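Local coordinates for protein probable tautomerase ywhB (PDB 2OPA) that is a probable tautomerase, a small beta-alpha-beta subunit that assembles into a hexamer, at residues 2-7 with 41-46. Sequence-based numbering, arbitrary orientation.
Sequences YVTVKM and FIEEMR. With FHC (2-fluoro-3-(4-hydroxyphenyl)-2E-propeneoate), chain C.
The side chains of Y2 and F41 run side by side, pointing the same way, with F41 CE1 at the edge of the Y2 ring, near its plane, 3.9 Å from Y2 CD2. F41 also meets Y50 of a third subunit, ring planes about 15° apart, and makes an edge-to-face pair with Y2 of a fourth; broad aromatics suit a site where several chains converge. The Y2 hydroxyl is hydrogen-bonded to Y50 OH of a second subunit. T4 OG1 comes obliquely to the F41 ring, near CD1, and is bridged by a water to E43 OE2, while T4 CG2 packs against that carboxylate. E43 OE1 takes a salt bridge from K6 NZ (2.9 Å). Bends at chi3 and chi4 (-60°) of the lysine carry NZ back to this oxygen, which it meets nearly along the C-O axis.

Both strands belong to the beta-alpha-beta unit of the tautomerase fold, a crossover through helix 13-31 that leaves them parallel, at 19°. Their ladder runs from F41 N on V3 O through V5 and E43 to M45 N on M7 O (2.7 Å). On the helix side, V5 and I42 turn compact branched side chains to L19 and K16, and M7 CE reaches I42 CG2 at 4.0 Å.

At the C-terminal ends, M45 CG and SD cross the K6 chain at about a right angle, flexible thioether against methylenes; M45 CG lies 3.5 Å from K6 CG. M45 CE then lies 3.4 Å from F1 of 2-fluoro-3-(4-hydroxyphenyl)-2E-propeneoate. The ligand's O2 approaches M7 CB to 3.2 Å, and R11 also hydrogen-bonds the ligand.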
ATOM      1  N   TYR A   2      -7.851   5.347  -8.087  1.00 33.65           N
ATOM      2  CA  TYR A   2      -6.809   5.886  -7.224  1.00 32.61           C
ATOM      3  C   TYR A   2      -5.438   5.535  -7.762  1.00 31.20           C
ATOM      4  O   TYR A   2      -5.077   4.362  -7.867  1.00 31.80           O
ATOM      5  CB  TYR A   2      -6.971   5.353  -5.802  1.00 33.16           C
ATOM      6  CG  TYR A   2      -8.286   5.759  -5.202  1.00 34.86           C
ATOM      7  CD1 TYR A   2      -9.454   5.058  -5.504  1.00 34.82           C
ATOM      8  CD2 TYR A   2      -8.385   6.904  -4.413  1.00 34.76           C
ATOM      9  CE1 TYR A   2     -10.694   5.490  -5.042  1.00 35.80           C
ATOM     10  CE2 TYR A   2      -9.623   7.348  -3.946  1.00 37.12           C
ATOM     11  CZ  TYR A   2     -10.771   6.637  -4.266  1.00 36.36           C
ATOM     12  OH  TYR A   2     -11.993   7.080  -3.818  1.00 39.90           O
ATOM     13  N   VAL A   3      -4.678   6.564  -8.109  1.00 28.71           N
ATOM     14  CA  VAL A   3      -3.350   6.365  -8.658  1.00 28.53           C
ATOM     15  C   VAL A   3      -2.267   6.811  -7.689  1.00 28.83           C
ATOM     16  O   VAL A   3      -2.248   7.957  -7.244  1.00 29.65           O
ATOM     17  CB  VAL A   3      -3.180   7.142  -9.982  1.00 28.45           C
ATOM     18  CG1 VAL A   3      -1.788   6.928 -10.538  1.00 28.44           C
ATOM     19  CG2 VAL A   3      -4.230   6.685 -10.988  1.00 29.59           C
ATOM     20  N   THR A   4      -1.375   5.888  -7.357  1.00 28.65           N
ATOM     21  CA  THR A   4      -0.264   6.179  -6.473  1.00 28.52           C
ATOM     22  C   THR A   4       1.003   6.128  -7.325  1.00 29.27           C
ATOM     23  O   THR A   4       1.293   5.113  -7.956  1.00 28.74           O
ATOM     24  CB  THR A   4      -0.150   5.134  -5.336  1.00 29.32           C
ATOM     25  OG1 THR A   4      -1.345   5.151  -4.551  1.00 29.85           O
ATOM     26  CG2 THR A   4       1.037   5.453  -4.421  1.00 29.27           C
ATOM     27  N   VAL A   5       1.738   7.232  -7.364  1.00 28.73           N
ATOM     28  CA  VAL A   5       2.980   7.280  -8.120  1.00 29.21           C
ATOM     29  C   VAL A   5       4.110   7.324  -7.115  1.00 28.53           C
ATOM     30  O   VAL A   5       4.260   8.301  -6.387  1.00 30.34           O
ATOM     31  CB  VAL A   5       3.084   8.540  -9.017  1.00 29.58           C
ATOM     32  CG1 VAL A   5       4.381   8.497  -9.804  1.00 28.30           C
ATOM     33  CG2 VAL A   5       1.905   8.618  -9.963  1.00 28.75           C
ATOM     34  N   LYS A   6       4.891   6.256  -7.059  1.00 29.63           N
ATOM     35  CA  LYS A   6       6.011   6.178  -6.139  1.00 29.41           C
ATOM     36  C   LYS A   6       7.292   6.394  -6.945  1.00 29.35           C
ATOM     37  O   LYS A   6       7.607   5.627  -7.854  1.00 29.74           O
ATOM     38  CB  LYS A   6       6.014   4.813  -5.442  1.00 31.90           C
ATOM     39  CG  LYS A   6       7.170   4.611  -4.474  1.00 40.21           C
ATOM     40  CD  LYS A   6       7.132   3.240  -3.803  1.00 43.42           C
ATOM     41  CE  LYS A   6       6.002   3.142  -2.799  1.00 48.34           C
ATOM     42  NZ  LYS A   6       6.138   4.169  -1.722  1.00 51.50           N
ATOM     43  N   MET A   7       8.016   7.462  -6.627  1.00 28.74           N
ATOM     44  CA  MET A   7       9.254   7.787  -7.332  1.00 29.15           C
ATOM     45  C   MET A   7      10.272   8.404  -6.391  1.00 28.54           C
ATOM     46  O   MET A   7       9.929   8.834  -5.296  1.00 30.39           O
ATOM     47  CB  MET A   7       8.973   8.765  -8.477  1.00 28.67           C
ATOM     48  CG  MET A   7       8.297  10.048  -8.033  1.00 31.48           C
ATOM     49  SD  MET A   7       7.899  11.151  -9.398  1.00 37.13           S
ATOM     50  CE  MET A   7       7.376  12.616  -8.510  1.00 29.73           C
ATOM     51  N   PHE A  41      -1.942  10.191  -5.830  1.00 29.65           N
ATOM     52  CA  PHE A  41      -1.099  10.359  -4.653  1.00 29.01           C
ATOM     53  C   PHE A  41       0.339  10.261  -5.128  1.00 28.30           C
ATOM     54  O   PHE A  41       0.668   9.387  -5.928  1.00 28.15           O
ATOM     55  CB  PHE A  41      -1.308   9.242  -3.620  1.00 29.73           C
ATOM     56  CG  PHE A  41      -2.722   9.080  -3.152  1.00 32.68           C
ATOM     57  CD1 PHE A  41      -3.521   8.053  -3.652  1.00 35.13           C
ATOM     58  CD2 PHE A  41      -3.251   9.929  -2.185  1.00 32.87           C
ATOM     59  CE1 PHE A  41      -4.829   7.870  -3.188  1.00 33.38           C
ATOM     60  CE2 PHE A  41      -4.554   9.755  -1.717  1.00 32.58           C
ATOM     61  CZ  PHE A  41      -5.341   8.724  -2.220  1.00 33.48           C
ATOM     62  N   ILE A  42       1.193  11.158  -4.654  1.00 26.65           N
ATOM     63  CA  ILE A  42       2.599  11.084  -5.007  1.00 27.77           C
ATOM     64  C   ILE A  42       3.341  10.677  -3.744  1.00 28.52           C
ATOM     65  O   ILE A  42       3.177  11.293  -2.689  1.00 29.01           O
ATOM     66  CB  ILE A  42       3.169  12.435  -5.485  1.00 27.98           C
ATOM     67  CG1 ILE A  42       2.605  12.792  -6.860  1.00 28.72           C
ATOM     68  CG2 ILE A  42       4.694  12.352  -5.549  1.00 25.57           C
ATOM     69  CD1 ILE A  42       3.000  14.183  -7.347  1.00 28.55           C
ATOM     70  N   GLU A  43       4.137   9.624  -3.850  1.00 28.37           N
ATOM     71  CA  GLU A  43       4.925   9.137  -2.730  1.00 29.83           C
ATOM     72  C   GLU A  43       6.390   9.183  -3.137  1.00 30.32           C
ATOM     73  O   GLU A  43       6.800   8.527  -4.091  1.00 30.85           O
ATOM     74  CB  GLU A  43       4.522   7.708  -2.377  1.00 31.76           C
ATOM     75  CG  GLU A  43       3.271   7.629  -1.525  1.00 37.32           C
ATOM     76  CD  GLU A  43       2.727   6.219  -1.392  1.00 40.90           C
ATOM     77  OE1 GLU A  43       3.497   5.252  -1.585  1.00 40.43           O
ATOM     78  OE2 GLU A  43       1.525   6.085  -1.081  1.00 45.56           O
ATOM     79  N   GLU A  44       7.174   9.972  -2.417  1.00 29.52           N
ATOM     80  CA  GLU A  44       8.584  10.095  -2.720  1.00 30.37           C
ATOM     81  C   GLU A  44       9.444   9.117  -1.946  1.00 30.24           C
ATOM     82  O   GLU A  44       9.222   8.876  -0.765  1.00 33.32           O
ATOM     83  CB  GLU A  44       9.044  11.517  -2.453  1.00 30.94           C
ATOM     84  CG  GLU A  44       8.723  12.441  -3.603  1.00 32.33           C
ATOM     85  CD  GLU A  44       9.236  13.832  -3.388  1.00 33.40           C
ATOM     86  OE1 GLU A  44       9.531  14.511  -4.386  1.00 35.07           O
ATOM     87  OE2 GLU A  44       9.334  14.252  -2.219  1.00 39.53           O
ATOM     88  N   MET A  45      10.427   8.547  -2.629  1.00 30.45           N
ATOM     89  CA  MET A  45      11.330   7.591  -2.012  1.00 29.65           C
ATOM     90  C   MET A  45      12.722   8.177  -1.836  1.00 29.38           C
ATOM     91  O   MET A  45      13.187   8.969  -2.653  1.00 30.76           O
ATOM     92  CB  MET A  45      11.461   6.343  -2.880  1.00 31.94           C
ATOM     93  CG  MET A  45      10.196   5.564  -3.116  1.00 35.47           C
ATOM     94  SD  MET A  45      10.592   4.109  -4.117  1.00 44.24           S
ATOM     95  CE  MET A  45      10.803   4.829  -5.743  1.00 37.16           C
ATOM     96  N   ARG A  46      13.387   7.763  -0.766  1.00 28.40           N
ATOM     97  CA  ARG A  46      14.748   8.185  -0.486  1.00 26.77           C
ATOM     98  C   ARG A  46      15.666   7.096  -1.052  1.00 27.06           C
ATOM     99  O   ARG A  46      15.333   5.907  -0.984  1.00 24.14           O
ATOM    100  CB  ARG A  46      14.942   8.307   1.020  1.00 27.26           C
ATOM    101  CG  ARG A  46      14.242   9.503   1.633  1.00 29.80           C
ATOM    102  CD  ARG A  46      14.260   9.445   3.148  1.00 28.64           C
ATOM    103  NE  ARG A  46      15.573   9.089   3.677  1.00 31.46           N
ATOM    104  CZ  ARG A  46      15.936   9.246   4.949  1.00 31.92           C
ATOM    105  NH1 ARG A  46      17.149   8.884   5.349  1.00 29.16           N
ATOM    106  NH2 ARG A  46      15.092   9.786   5.820  1.00 31.42           N
TER
HETATM  107  C1  FHC C 500      14.502   4.158 -10.653  1.00 87.28           C
HETATM  108  C7  FHC C 500      13.207   4.444 -10.003  1.00 85.74           C
HETATM  109  C8  FHC C 500      12.366   5.508  -9.847  1.00 84.05           C
HETATM  110  C9  FHC C 500      12.454   6.910 -10.328  1.00 83.02           C
HETATM  111  O3  FHC C 500      13.518   7.270 -11.053  1.00 84.37           O
HETATM  112  O2  FHC C 500      11.596   7.727 -10.084  1.00 79.41           O
HETATM  113  F1  FHC C 500      11.241   5.271  -9.126  1.00 84.94           F
HETATM  114  C6  FHC C 500      15.026   2.829 -10.546  1.00 87.81           C
HETATM  115  C5  FHC C 500      16.254   2.515 -11.148  1.00 87.88           C
HETATM  116  C4  FHC C 500      17.002   3.471 -11.861  1.00 88.46           C
HETATM  117  O1  FHC C 500      18.197   3.134 -12.439  1.00 88.93           O
HETATM  118  C3  FHC C 500      16.501   4.796 -11.979  1.00 88.22           C
HETATM  119  C2  FHC C 500      15.274   5.122 -11.381  1.00 87.33           C
HETATM  120  O   HOH W   1      -1.221   4.990  -1.825  1.00 51.29           O